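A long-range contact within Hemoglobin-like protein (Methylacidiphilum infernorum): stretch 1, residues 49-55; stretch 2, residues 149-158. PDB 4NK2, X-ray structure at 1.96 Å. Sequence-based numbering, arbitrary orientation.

Stretch 1 (49-55) FPSKKVY
Stretch 2 (149-158) HFPLSVLEEF

Two stretches of one chain, at least 96 residues apart at any touching pair, meet here and bury 337 Å² in total. Stretch 1 is extended from F49 to S51, with phi/psi near -75/155, and is helical through K53, V54 and Y55, and the helix continues beyond. The bond from V54 N to S51 O, 3.1 Å, closes the turn between. The register is set by two CA pairs: P50 CA to E157 CA at 5.8 Å, and V54 CA to V154 CA at 5.7 Å. Sequence therefore rises along one stretch as it falls along the other.

Stretch 2 opens at H149, the first residue after a helix, with positive phi (57/47) and a Schellman motif. Its side chain is out of reach of stretch 1.

F150 is extended (-52/135), with chi1 t at -158° and chi2 78°. Its CA-to-CB bond points sideways, but the ring end comes nearer. F150 CZ lies 3.7 Å from V54 CG1, a methyl placed at the ring edge, near its plane. The contact is apolar and both residues are buried.

P151, also extended (-57/132), starts the turn into the next helix. P151 O accepts from V154 N at 3.2 Å and, weakly, from L155 N at 3.2 Å. L152 (chi1 m) and S153 (chi1 p) are exposed and do not contact stretch 1.

V154 is the N-cap residue, with phi/psi -123/4 and chi1 m. Its CA-to-CB bond points toward stretch 1. V154 CB lies 4.0 Å from V54 CG2, so two branched apolar side chains meet; V54 has chi1 t. The helix then runs from L155 onward, and F158 N bonds V154 O at 3.1 Å. The CA-to-CB bond of L155 points away, and E156 is exposed.

E157 has the largest area covered by the other stretch. Its CA-to-CB bond points toward stretch 1, with chi1 and chi2 both t and chi3 159°. E157 OE1 accepts two very short hydrogen bonds, from S51 N at 2.4 Å (N-H...O angle 158°) and from S51 OG at 2.4 Å. S51 has chi1 p, which brings OG to the same carboxylate oxygen as its own amide. V54 CG2 packs 3.8 Å from E157 CD. K53 has chi1 m, and its CA-to-CB bond points toward stretch 2. K53 NZ lies 4.2 Å from E157 OE2, opposite charges beyond salt-bridge range, and bonds S51 OG weakly at 3.2 Å.

F158 closes the stretch, buried, with chi1 t and its CA-to-CB bond sideways.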

# COMPACT_ATOMS: atom_id res chain seq x y z
N PHE A 49 -7.53 -15.76 -15.70
CA PHE A 49 -8.20 -14.92 -16.69
C PHE A 49 -9.27 -15.77 -17.38
O PHE A 49 -9.13 -16.99 -17.45
CB PHE A 49 -7.20 -14.36 -17.70
CG PHE A 49 -6.59 -13.03 -17.29
CD1 PHE A 49 -5.80 -12.94 -16.15
CD2 PHE A 49 -6.80 -11.88 -18.05
CE1 PHE A 49 -5.23 -11.71 -15.77
CE2 PHE A 49 -6.23 -10.66 -17.68
CZ PHE A 49 -5.45 -10.57 -16.54
N PRO A 50 -10.34 -15.12 -17.88
CA PRO A 50 -11.48 -15.86 -18.46
C PRO A 50 -11.05 -16.58 -19.73
O PRO A 50 -10.19 -16.05 -20.43
CB PRO A 50 -12.46 -14.75 -18.85
CG PRO A 50 -12.01 -13.52 -18.07
CD PRO A 50 -10.52 -13.66 -17.94
N SER A 51 -11.63 -17.74 -20.04
CA SER A 51 -11.38 -18.35 -21.33
C SER A 51 -12.23 -17.64 -22.37
O SER A 51 -13.16 -16.90 -22.01
CB SER A 51 -11.73 -19.84 -21.32
OG SER A 51 -13.11 -20.01 -21.08
N LYS A 52 -11.92 -17.86 -23.65
CA LYS A 52 -12.65 -17.24 -24.75
C LYS A 52 -14.14 -17.62 -24.75
O LYS A 52 -14.94 -16.96 -25.42
CB LYS A 52 -12.02 -17.64 -26.09
CG LYS A 52 -12.68 -17.00 -27.31
CD LYS A 52 -11.77 -17.16 -28.54
CE LYS A 52 -12.35 -16.49 -29.79
NZ LYS A 52 -11.47 -16.71 -30.99
N LYS A 53 -14.50 -18.66 -24.03
CA LYS A 53 -15.89 -19.04 -23.90
C LYS A 53 -16.73 -17.89 -23.39
O LYS A 53 -17.88 -17.78 -23.74
CB LYS A 53 -16.04 -20.24 -22.97
CG LYS A 53 -15.34 -21.48 -23.44
CD LYS A 53 -15.76 -22.70 -22.66
CE LYS A 53 -15.57 -22.51 -21.17
NZ LYS A 53 -14.25 -23.02 -20.71
N VAL A 54 -16.17 -17.02 -22.56
CA VAL A 54 -16.93 -15.90 -22.01
C VAL A 54 -17.41 -14.98 -23.13
O VAL A 54 -18.59 -14.63 -23.19
CB VAL A 54 -16.11 -15.10 -20.98
CG1 VAL A 54 -16.90 -13.91 -20.47
CG2 VAL A 54 -15.73 -16.00 -19.80
N TYR A 55 -16.49 -14.58 -24.01
CA TYR A 55 -16.84 -13.75 -25.16
C TYR A 55 -17.83 -14.46 -26.07
O TYR A 55 -18.74 -13.84 -26.62
CB TYR A 55 -15.58 -13.44 -25.97
CG TYR A 55 -15.83 -12.74 -27.29
CD1 TYR A 55 -16.25 -11.41 -27.34
CD2 TYR A 55 -15.61 -13.39 -28.50
CE1 TYR A 55 -16.47 -10.76 -28.56
CE2 TYR A 55 -15.82 -12.77 -29.71
CZ TYR A 55 -16.25 -11.45 -29.74
OH TYR A 55 -16.44 -10.84 -30.95
N HIS A 149 -28.06 -9.60 -16.77
CA HIS A 149 -28.32 -11.02 -17.05
C HIS A 149 -27.14 -11.69 -17.76
O HIS A 149 -27.31 -12.40 -18.76
CB HIS A 149 -29.62 -11.17 -17.87
CG HIS A 149 -30.73 -10.28 -17.39
ND1 HIS A 149 -31.15 -10.26 -16.08
CD2 HIS A 149 -31.48 -9.35 -18.05
CE1 HIS A 149 -32.12 -9.36 -15.94
NE2 HIS A 149 -32.34 -8.81 -17.13
N PHE A 150 -25.95 -11.46 -17.22
CA PHE A 150 -24.76 -12.14 -17.71
C PHE A 150 -25.04 -13.64 -17.73
O PHE A 150 -25.58 -14.19 -16.77
CB PHE A 150 -23.58 -11.83 -16.80
CG PHE A 150 -22.25 -12.02 -17.46
CD1 PHE A 150 -21.75 -11.06 -18.34
CD2 PHE A 150 -21.48 -13.15 -17.18
CE1 PHE A 150 -20.52 -11.22 -18.94
CE2 PHE A 150 -20.23 -13.32 -17.78
CZ PHE A 150 -19.75 -12.35 -18.66
N PRO A 151 -24.66 -14.32 -18.82
CA PRO A 151 -25.03 -15.73 -19.02
C PRO A 151 -24.55 -16.60 -17.85
O PRO A 151 -23.39 -16.53 -17.44
CB PRO A 151 -24.30 -16.11 -20.31
CG PRO A 151 -24.07 -14.78 -21.03
CD PRO A 151 -23.85 -13.78 -19.93
N LEU A 152 -25.44 -17.44 -17.33
CA LEU A 152 -25.12 -18.18 -16.12
C LEU A 152 -23.95 -19.15 -16.32
O LEU A 152 -23.26 -19.50 -15.36
CB LEU A 152 -26.36 -18.92 -15.60
CG LEU A 152 -27.50 -18.03 -15.08
CD1 LEU A 152 -28.76 -18.85 -14.79
CD2 LEU A 152 -27.07 -17.24 -13.83
N SER A 153 -23.73 -19.58 -17.56
CA SER A 153 -22.69 -20.57 -17.85
C SER A 153 -21.28 -20.05 -17.60
O SER A 153 -20.36 -20.83 -17.33
CB SER A 153 -22.79 -21.02 -19.30
OG SER A 153 -22.58 -19.93 -20.18
N VAL A 154 -21.10 -18.74 -17.70
CA VAL A 154 -19.74 -18.17 -17.60
C VAL A 154 -19.61 -17.13 -16.50
O VAL A 154 -18.55 -16.51 -16.33
CB VAL A 154 -19.32 -17.54 -18.92
CG1 VAL A 154 -19.08 -18.63 -19.95
CG2 VAL A 154 -20.42 -16.60 -19.40
N LEU A 155 -20.67 -16.94 -15.74
CA LEU A 155 -20.68 -16.01 -14.64
C LEU A 155 -19.57 -16.28 -13.62
O LEU A 155 -18.88 -15.38 -13.20
CB LEU A 155 -22.03 -16.07 -13.95
CG LEU A 155 -22.41 -14.98 -12.98
CD1 LEU A 155 -22.03 -13.62 -13.47
CD2 LEU A 155 -23.87 -15.07 -12.72
N GLU A 156 -19.40 -17.53 -13.23
CA GLU A 156 -18.40 -17.84 -12.20
C GLU A 156 -17.00 -17.56 -12.72
O GLU A 156 -16.18 -17.00 -12.00
CB GLU A 156 -18.51 -19.29 -11.70
CG GLU A 156 -17.46 -19.64 -10.64
CD GLU A 156 -17.71 -20.98 -9.96
OE1 GLU A 156 -18.40 -21.84 -10.56
OE2 GLU A 156 -17.22 -21.18 -8.83
N GLU A 157 -16.73 -17.95 -13.96
CA GLU A 157 -15.45 -17.69 -14.60
C GLU A 157 -15.10 -16.19 -14.56
O GLU A 157 -13.97 -15.80 -14.21
CB GLU A 157 -15.53 -18.18 -16.05
CG GLU A 157 -14.19 -18.35 -16.74
CD GLU A 157 -14.30 -19.11 -18.04
OE1 GLU A 157 -13.39 -18.97 -18.88
OE2 GLU A 157 -15.28 -19.86 -18.22
N PHE A 158 -16.06 -15.35 -14.95
CA PHE A 158 -15.86 -13.90 -14.92
C PHE A 158 -15.63 -13.40 -13.49
O PHE A 158 -14.70 -12.61 -13.23
CB PHE A 158 -17.06 -13.18 -15.54
CG PHE A 158 -16.82 -11.70 -15.74
CD1 PHE A 158 -17.21 -10.78 -14.77
CD2 PHE A 158 -16.17 -11.23 -16.88
CE1 PHE A 158 -16.98 -9.42 -14.95
CE2 PHE A 158 -15.93 -9.86 -17.06
CZ PHE A 158 -16.34 -8.96 -16.09
O HOH W 1 -10.93 -19.63 -16.67